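Local structure of aspartate-semialdehyde dehydrogenase (Candida albicans, 3HSK) at residues Val31-Phe45 against Ala364-Lys376. The protein catalyses the NADPH-dependent reductive dephosphorylation of 4-phospho-L-aspartate to L-aspartate beta-semialdehyde, the second step in making the aspartate family of amino acids. Numbering follows the deposited sequence.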
ATOM      1  N   VAL A  31      24.639  -4.216  -5.534  1.00 48.27           N
ATOM      2  CA  VAL A  31      24.403  -3.651  -6.868  1.00 48.19           C
ATOM      3  C   VAL A  31      25.593  -3.943  -7.796  1.00 48.26           C
ATOM      4  O   VAL A  31      25.405  -4.298  -8.966  1.00 48.07           O
ATOM      5  CB  VAL A  31      24.097  -2.122  -6.801  1.00 48.40           C
ATOM      6  CG1 VAL A  31      24.147  -1.483  -8.185  1.00 48.19           C
ATOM      7  CG2 VAL A  31      22.733  -1.874  -6.170  1.00 48.33           C
ATOM      8  N   GLY A  32      26.808  -3.809  -7.257  1.00 48.20           N
ATOM      9  CA  GLY A  32      28.038  -4.137  -7.976  1.00 48.31           C
ATOM     10  C   GLY A  32      28.081  -5.565  -8.494  1.00 48.57           C
ATOM     11  O   GLY A  32      28.547  -5.806  -9.611  1.00 48.55           O
ATOM     12  N   GLN A  33      27.595  -6.507  -7.683  1.00 48.81           N
ATOM     13  CA  GLN A  33      27.513  -7.921  -8.069  1.00 49.23           C
ATOM     14  C   GLN A  33      26.639  -8.098  -9.311  1.00 49.62           C
ATOM     15  O   GLN A  33      27.051  -8.737 -10.285  1.00 49.31           O
ATOM     16  CB  GLN A  33      26.959  -8.772  -6.917  1.00 49.02           C
ATOM     17  CG  GLN A  33      27.970  -9.104  -5.809  1.00 49.62           C
ATOM     18  CD  GLN A  33      27.357  -9.839  -4.617  1.00 49.11           C
ATOM     19  OE1 GLN A  33      26.413 -10.614  -4.761  1.00 48.95           O
ATOM     20  NE2 GLN A  33      27.904  -9.594  -3.434  1.00 49.10           N
ATOM     21  N   ARG A  34      25.443  -7.504  -9.265  1.00 50.20           N
ATOM     22  CA  ARG A  34      24.470  -7.578 -10.360  1.00 50.90           C
ATOM     23  C   ARG A  34      24.972  -6.919 -11.648  1.00 50.82           C
ATOM     24  O   ARG A  34      24.673  -7.397 -12.743  1.00 50.92           O
ATOM     25  CB  ARG A  34      23.121  -6.990  -9.935  1.00 51.08           C
ATOM     26  CG  ARG A  34      22.578  -7.567  -8.639  1.00 52.82           C
ATOM     27  CD  ARG A  34      21.123  -7.199  -8.423  1.00 55.79           C
ATOM     28  NE  ARG A  34      20.729  -7.341  -7.021  1.00 58.04           N
ATOM     29  CZ  ARG A  34      20.298  -6.347  -6.241  1.00 59.31           C
ATOM     30  NH1 ARG A  34      19.975  -6.597  -4.978  1.00 60.12           N
ATOM     31  NH2 ARG A  34      20.182  -5.108  -6.711  1.00 59.19           N
ATOM     32  N   PHE A  35      25.740  -5.835 -11.513  1.00 50.85           N
ATOM     33  CA  PHE A  35      26.428  -5.230 -12.663  1.00 50.90           C
ATOM     34  C   PHE A  35      27.330  -6.229 -13.378  1.00 51.21           C
ATOM     35  O   PHE A  35      27.208  -6.423 -14.588  1.00 51.07           O
ATOM     36  CB  PHE A  35      27.264  -4.013 -12.248  1.00 50.64           C
ATOM     37  CG  PHE A  35      26.550  -2.704 -12.405  1.00 50.47           C
ATOM     38  CD1 PHE A  35      26.083  -2.296 -13.652  1.00 49.43           C
ATOM     39  CD2 PHE A  35      26.358  -1.870 -11.310  1.00 49.83           C
ATOM     40  CE1 PHE A  35      25.424  -1.093 -13.802  1.00 49.02           C
ATOM     41  CE2 PHE A  35      25.701  -0.654 -11.455  1.00 50.01           C
ATOM     42  CZ  PHE A  35      25.235  -0.265 -12.702  1.00 49.69           C
ATOM     43  N   ILE A  36      28.234  -6.849 -12.623  1.00 51.72           N
ATOM     44  CA  ILE A  36      29.195  -7.807 -13.170  1.00 52.48           C
ATOM     45  C   ILE A  36      28.482  -9.037 -13.727  1.00 53.07           C
ATOM     46  O   ILE A  36      28.853  -9.541 -14.788  1.00 53.06           O
ATOM     47  CB  ILE A  36      30.256  -8.220 -12.113  1.00 52.49           C
ATOM     48  CG1 ILE A  36      31.015  -6.985 -11.612  1.00 52.57           C
ATOM     49  CG2 ILE A  36      31.231  -9.257 -12.682  1.00 52.31           C
ATOM     50  CD1 ILE A  36      31.674  -7.164 -10.257  1.00 52.01           C
ATOM     51  N   LEU A  37      27.450  -9.499 -13.018  1.00 53.92           N
ATOM     52  CA  LEU A  37      26.640 -10.628 -13.473  1.00 54.86           C
ATOM     53  C   LEU A  37      26.038 -10.356 -14.856  1.00 55.56           C
ATOM     54  O   LEU A  37      26.114 -11.205 -15.744  1.00 55.92           O
ATOM     55  CB  LEU A  37      25.546 -10.969 -12.451  1.00 54.83           C
ATOM     56  CG  LEU A  37      24.730 -12.255 -12.667  1.00 55.11           C
ATOM     57  CD1 LEU A  37      25.531 -13.489 -12.278  1.00 55.64           C
ATOM     58  CD2 LEU A  37      23.422 -12.216 -11.890  1.00 54.65           C
ATOM     59  N   LEU A  38      25.461  -9.167 -15.033  1.00 56.41           N
ATOM     60  CA  LEU A  38      24.880  -8.768 -16.319  1.00 57.04           C
ATOM     61  C   LEU A  38      25.917  -8.599 -17.423  1.00 57.58           C
ATOM     62  O   LEU A  38      25.815  -9.248 -18.466  1.00 57.79           O
ATOM     63  CB  LEU A  38      24.051  -7.490 -16.179  1.00 56.99           C
ATOM     64  CG  LEU A  38      22.581  -7.653 -15.790  1.00 57.20           C
ATOM     65  CD1 LEU A  38      21.953  -6.287 -15.632  1.00 56.94           C
ATOM     66  CD2 LEU A  38      21.819  -8.482 -16.827  1.00 57.11           C
ATOM     67  N   LEU A  39      26.908  -7.739 -17.189  1.00 58.18           N
ATOM     68  CA  LEU A  39      27.959  -7.449 -18.174  1.00 58.95           C
ATOM     69  C   LEU A  39      28.699  -8.708 -18.629  1.00 59.62           C
ATOM     70  O   LEU A  39      29.328  -8.725 -19.692  1.00 59.60           O
ATOM     71  CB  LEU A  39      28.965  -6.444 -17.607  1.00 58.86           C
ATOM     72  CG  LEU A  39      28.519  -5.003 -17.338  1.00 58.84           C
ATOM     73  CD1 LEU A  39      29.488  -4.317 -16.390  1.00 58.62           C
ATOM     74  CD2 LEU A  39      28.386  -4.216 -18.633  1.00 59.24           C
ATOM     75  N   SER A  40      28.609  -9.756 -17.815  1.00 60.34           N
ATOM     76  CA  SER A  40      29.252 -11.031 -18.091  1.00 61.18           C
ATOM     77  C   SER A  40      28.624 -11.739 -19.291  1.00 61.57           C
ATOM     78  O   SER A  40      29.292 -12.501 -19.989  1.00 61.57           O
ATOM     79  CB  SER A  40      29.166 -11.927 -16.859  1.00 61.09           C
ATOM     80  OG  SER A  40      30.275 -12.797 -16.809  1.00 62.02           O
ATOM     81  N   LYS A  41      27.340 -11.476 -19.515  1.00 62.22           N
ATOM     82  CA  LYS A  41      26.576 -12.088 -20.601  1.00 62.76           C
ATOM     83  C   LYS A  41      26.455 -11.153 -21.812  1.00 63.21           C
ATOM     84  O   LYS A  41      25.911 -11.535 -22.854  1.00 63.30           O
ATOM     85  CB  LYS A  41      25.179 -12.471 -20.101  1.00 62.72           C
ATOM     86  CG  LYS A  41      25.168 -13.255 -18.794  1.00 63.04           C
ATOM     87  CD  LYS A  41      23.838 -13.104 -18.081  1.00 63.61           C
ATOM     88  CE  LYS A  41      23.735 -14.036 -16.889  1.00 64.15           C
ATOM     89  NZ  LYS A  41      22.443 -13.861 -16.159  1.00 64.75           N
ATOM     90  N   HIS A  42      26.966  -9.931 -21.672  1.00 63.63           N
ATOM     91  CA  HIS A  42      26.826  -8.923 -22.717  1.00 64.02           C
ATOM     92  C   HIS A  42      27.909  -9.056 -23.787  1.00 64.13           C
ATOM     93  O   HIS A  42      29.099  -9.053 -23.471  1.00 64.25           O
ATOM     94  CB  HIS A  42      26.825  -7.514 -22.123  1.00 64.11           C
ATOM     95  CG  HIS A  42      25.959  -6.552 -22.871  1.00 64.94           C
ATOM     96  ND1 HIS A  42      26.261  -6.106 -24.141  1.00 65.07           N
ATOM     97  CD2 HIS A  42      24.792  -5.953 -22.532  1.00 65.52           C
ATOM     98  CE1 HIS A  42      25.321  -5.275 -24.551  1.00 65.45           C
ATOM     99  NE2 HIS A  42      24.419  -5.164 -23.593  1.00 65.72           N
ATOM    100  N   PRO A  43      27.490  -9.181 -25.061  1.00 64.26           N
ATOM    101  CA  PRO A  43      28.386  -9.326 -26.210  1.00 64.26           C
ATOM    102  C   PRO A  43      29.111  -8.033 -26.586  1.00 64.14           C
ATOM    103  O   PRO A  43      30.105  -8.070 -27.314  1.00 64.18           O
ATOM    104  CB  PRO A  43      27.433  -9.729 -27.351  1.00 64.35           C
ATOM    105  CG  PRO A  43      26.119 -10.066 -26.692  1.00 64.35           C
ATOM    106  CD  PRO A  43      26.078  -9.207 -25.481  1.00 64.28           C
ATOM    107  N   GLU A  44      28.612  -6.906 -26.089  1.00 64.03           N
ATOM    108  CA  GLU A  44      29.100  -5.590 -26.483  1.00 63.95           C
ATOM    109  C   GLU A  44      30.089  -5.005 -25.472  1.00 63.70           C
ATOM    110  O   GLU A  44      30.813  -4.062 -25.789  1.00 63.88           O
ATOM    111  CB  GLU A  44      27.912  -4.643 -26.658  1.00 64.13           C
ATOM    112  CG  GLU A  44      28.020  -3.650 -27.802  1.00 65.00           C
ATOM    113  CD  GLU A  44      26.653  -3.131 -28.247  1.00 66.11           C
ATOM    114  OE1 GLU A  44      25.718  -3.952 -28.400  1.00 66.08           O
ATOM    115  OE2 GLU A  44      26.515  -1.904 -28.445  1.00 66.46           O
ATOM    116  N   PHE A  45      30.117  -5.563 -24.262  1.00 63.30           N
ATOM    117  CA  PHE A  45      30.982  -5.052 -23.194  1.00 62.82           C
ATOM    118  C   PHE A  45      32.022  -6.057 -22.716  1.00 62.56           C
ATOM    119  O   PHE A  45      31.820  -7.269 -22.790  1.00 62.56           O
ATOM    120  CB  PHE A  45      30.151  -4.548 -22.005  1.00 62.70           C
ATOM    121  CG  PHE A  45      29.284  -3.368 -22.333  1.00 62.58           C
ATOM    122  CD1 PHE A  45      29.823  -2.084 -22.386  1.00 62.43           C
ATOM    123  CD2 PHE A  45      27.929  -3.539 -22.597  1.00 62.21           C
ATOM    124  CE1 PHE A  45      29.022  -0.987 -22.700  1.00 62.36           C
ATOM    125  CE2 PHE A  45      27.121  -2.451 -22.909  1.00 62.20           C
ATOM    126  CZ  PHE A  45      27.667  -1.172 -22.961  1.00 62.15           C
ATOM    127  N   ALA A 364      18.884  -1.161 -10.837  1.00 42.59           N
ATOM    128  CA  ALA A 364      20.113  -0.367 -10.995  1.00 42.60           C
ATOM    129  C   ALA A 364      21.051  -0.940 -12.046  1.00 42.62           C
ATOM    130  O   ALA A 364      21.536  -0.207 -12.906  1.00 42.52           O
ATOM    131  CB  ALA A 364      20.838  -0.240  -9.670  1.00 42.68           C
ATOM    132  N   ALA A 365      21.293  -2.247 -11.967  1.00 42.56           N
ATOM    133  CA  ALA A 365      22.194  -2.935 -12.887  1.00 42.72           C
ATOM    134  C   ALA A 365      21.679  -2.926 -14.321  1.00 42.72           C
ATOM    135  O   ALA A 365      22.425  -2.599 -15.246  1.00 42.84           O
ATOM    136  CB  ALA A 365      22.456  -4.368 -12.415  1.00 42.70           C
ATOM    137  N   GLY A 366      20.405  -3.281 -14.497  1.00 42.76           N
ATOM    138  CA  GLY A 366      19.771  -3.312 -15.815  1.00 42.49           C
ATOM    139  C   GLY A 366      19.639  -1.927 -16.422  1.00 42.60           C
ATOM    140  O   GLY A 366      19.844  -1.739 -17.625  1.00 42.56           O
ATOM    141  N   ALA A 367      19.301  -0.953 -15.583  1.00 42.42           N
ATOM    142  CA  ALA A 367      19.203   0.432 -16.018  1.00 42.47           C
ATOM    143  C   ALA A 367      20.568   0.953 -16.425  1.00 42.58           C
ATOM    144  O   ALA A 367      20.690   1.651 -17.433  1.00 42.54           O
ATOM    145  CB  ALA A 367      18.605   1.295 -14.931  1.00 42.42           C
ATOM    146  N   GLY A 368      21.587   0.593 -15.643  1.00 42.76           N
ATOM    147  CA  GLY A 368      22.970   1.009 -15.894  1.00 42.80           C
ATOM    148  C   GLY A 368      23.502   0.572 -17.244  1.00 42.71           C
ATOM    149  O   GLY A 368      24.112   1.365 -17.955  1.00 42.82           O
ATOM    150  N   ILE A 369      23.265  -0.689 -17.595  1.00 42.81           N
ATOM    151  CA  ILE A 369      23.721  -1.253 -18.866  1.00 43.00           C
ATOM    152  C   ILE A 369      23.039  -0.558 -20.050  1.00 43.12           C
ATOM    153  O   ILE A 369      23.697  -0.229 -21.044  1.00 42.70           O
ATOM    154  CB  ILE A 369      23.532  -2.806 -18.909  1.00 43.11           C
ATOM    155  CG1 ILE A 369      24.791  -3.523 -18.399  1.00 43.36           C
ATOM    156  CG2 ILE A 369      23.227  -3.314 -20.315  1.00 43.05           C
ATOM    157  CD1 ILE A 369      24.968  -3.502 -16.902  1.00 42.36           C
ATOM    158  N   LEU A 370      21.732  -0.327 -19.920  1.00 43.12           N
ATOM    159  CA  LEU A 370      20.950   0.317 -20.966  1.00 43.55           C
ATOM    160  C   LEU A 370      21.423   1.752 -21.220  1.00 43.61           C
ATOM    161  O   LEU A 370      21.543   2.162 -22.371  1.00 43.81           O
ATOM    162  CB  LEU A 370      19.440   0.249 -20.656  1.00 43.58           C
ATOM    163  CG  LEU A 370      18.434   0.671 -21.744  1.00 44.10           C
ATOM    164  CD1 LEU A 370      18.744   0.021 -23.090  1.00 44.36           C
ATOM    165  CD2 LEU A 370      17.000   0.375 -21.332  1.00 43.35           C
ATOM    166  N   ILE A 371      21.715   2.495 -20.153  1.00 43.85           N
ATOM    167  CA  ILE A 371      22.292   3.841 -20.275  1.00 43.95           C
ATOM    168  C   ILE A 371      23.588   3.808 -21.084  1.00 44.60           C
ATOM    169  O   ILE A 371      23.795   4.648 -21.957  1.00 44.83           O
ATOM    170  CB  ILE A 371      22.559   4.492 -18.897  1.00 44.00           C
ATOM    171  CG1 ILE A 371      21.234   4.832 -18.197  1.00 43.72           C
ATOM    172  CG2 ILE A 371      23.446   5.739 -19.041  1.00 43.04           C
ATOM    173  CD1 ILE A 371      21.369   5.217 -16.724  1.00 43.55           C
ATOM    174  N   ALA A 372      24.446   2.829 -20.793  1.00 45.15           N
ATOM    175  CA  ALA A 372      25.718   2.656 -21.498  1.00 45.75           C
ATOM    176  C   ALA A 372      25.515   2.307 -22.974  1.00 46.23           C
ATOM    177  O   ALA A 372      26.299   2.734 -23.820  1.00 46.31           O
ATOM    178  CB  ALA A 372      26.573   1.600 -20.814  1.00 45.62           C
ATOM    179  N   GLU A 373      24.471   1.531 -23.268  1.00 46.70           N
ATOM    180  CA  GLU A 373      24.085   1.219 -24.648  1.00 47.57           C
ATOM    181  C   GLU A 373      23.594   2.474 -25.376  1.00 47.99           C
ATOM    182  O   GLU A 373      23.951   2.710 -26.528  1.00 47.90           O
ATOM    183  CB  GLU A 373      22.996   0.150 -24.678  1.00 47.52           C
ATOM    184  CG  GLU A 373      23.491  -1.267 -24.457  1.00 47.64           C
ATOM    185  CD  GLU A 373      22.362  -2.231 -24.141  1.00 47.88           C
ATOM    186  OE1 GLU A 373      21.182  -1.854 -24.303  1.00 48.99           O
ATOM    187  OE2 GLU A 373      22.650  -3.372 -23.725  1.00 47.54           O
ATOM    188  N   ILE A 374      22.780   3.273 -24.691  1.00 48.66           N
ATOM    189  CA  ILE A 374      22.338   4.553 -25.226  1.00 49.60           C
ATOM    190  C   ILE A 374      23.548   5.458 -25.478  1.00 50.26           C
ATOM    191  O   ILE A 374      23.609   6.129 -26.500  1.00 50.18           O
ATOM    192  CB  ILE A 374      21.311   5.257 -24.304  1.00 49.53           C
ATOM    193  CG1 ILE A 374      20.062   4.384 -24.125  1.00 49.30           C
ATOM    194  CG2 ILE A 374      20.922   6.637 -24.870  1.00 49.54           C
ATOM    195  CD1 ILE A 374      19.208   4.754 -22.916  1.00 48.13           C
ATOM    196  N   LEU A 375      24.508   5.463 -24.553  1.00 50.95           N
ATOM    197  CA  LEU A 375      25.752   6.213 -24.739  1.00 51.81           C
ATOM    198  C   LEU A 375      26.577   5.665 -25.904  1.00 52.44           C
ATOM    199  O   LEU A 375      27.197   6.434 -26.640  1.00 52.42           O
ATOM    200  CB  LEU A 375      26.592   6.224 -23.457  1.00 51.70           C
ATOM    201  CG  LEU A 375      26.066   6.979 -22.228  1.00 51.82           C
ATOM    202  CD1 LEU A 375      26.880   6.611 -20.988  1.00 51.95           C
ATOM    203  CD2 LEU A 375      26.052   8.500 -22.438  1.00 51.54           C
ATOM    204  N   LYS A 376      26.573   4.340 -26.061  1.00 53.52           N
ATOM    205  CA  LYS A 376      27.287   3.654 -27.154  1.00 54.60           C
ATOM    206  C   LYS A 376      26.721   4.059 -28.516  1.00 55.08           C
ATOM    207  O   LYS A 376      27.453   4.567 -29.370  1.00 55.17           O
ATOM    208  CB  LYS A 376      27.248   2.131 -26.950  1.00 54.66           C
ATOM    209  CG  LYS A 376      27.487   1.284 -28.196  1.00 55.61           C
ATOM    210  CD  LYS A 376      28.958   1.079 -28.491  1.00 56.94           C
ATOM    211  CE  LYS A 376      29.144   0.292 -29.786  1.00 58.14           C
ATOM    212  NZ  LYS A 376      30.580   0.199 -30.186  1.00 59.21           N
TER
HETATM  213  O   HOH W   1      20.006  -4.526  -9.843  1.00 38.83           O
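Phe-35 lays one face of its ring over Ala-365, whose CA stands 4.0 Å from the ring centroid in a CH-pi contact. The ring is a knob in a hole formed by Ala-364, Ala-365, Gly-368 and Ile-369. Here residues 31-39 of the first helix of the NADP-binding Rossmann-type domain pack on the C-terminal helix 364-376. Both helices lie against the parallel sheet: Phe-35 and Ala-367 reach Ile-169 of strand 165-169, and Leu-39 touches Val-24 of strand 20-25. The short helix axes pass 8.7 Å apart at a crossing angle of -51°. The backbones come nearest at Phe-35 and Ala-365, whose CA atoms are 4.8 Å apart. Gly-368 leaves room for the ring edge, its CA 3.8 Å from Phe-35 CE1.

Ile-369 fills the middle. Its CD1 meets the edge of the Phe-35 ring, its CG1 packs on Leu-39 CD2, and its CG2 lies near His-42 CD2. Leu-38 sends CD1 over the backbone at Ala-365 and Gly-366. At the cofactor end, Val-31 has CG1 anti to its N (chi1 168°), which places that methyl 3.8 Å from Ala-364 CB. A water accepts from Arg-34 NH2 and, weakly, from Ala-365 N.

After the helix, the chain leads into strand 45-52. Phe-45 sets CZ 3.7 Å from Ala-372 CB, while its CD2 lies above one face of the His-42 imidazole, toward the rim. Both ring nitrogens of His-42 are engaged, which fixes the ring's rotation. ND1 accepts from Glu-44 N, almost in the ring plane. At the ring edge, near the plane, His-42 NE2 donates over 2.5 Å to the anti lone pair of Glu-373 OE2, with the carboxylate plane turned 52° from the ring. Both carboxylate oxygens are held, since Glu-373 OE1 accepts from Ser-309 N.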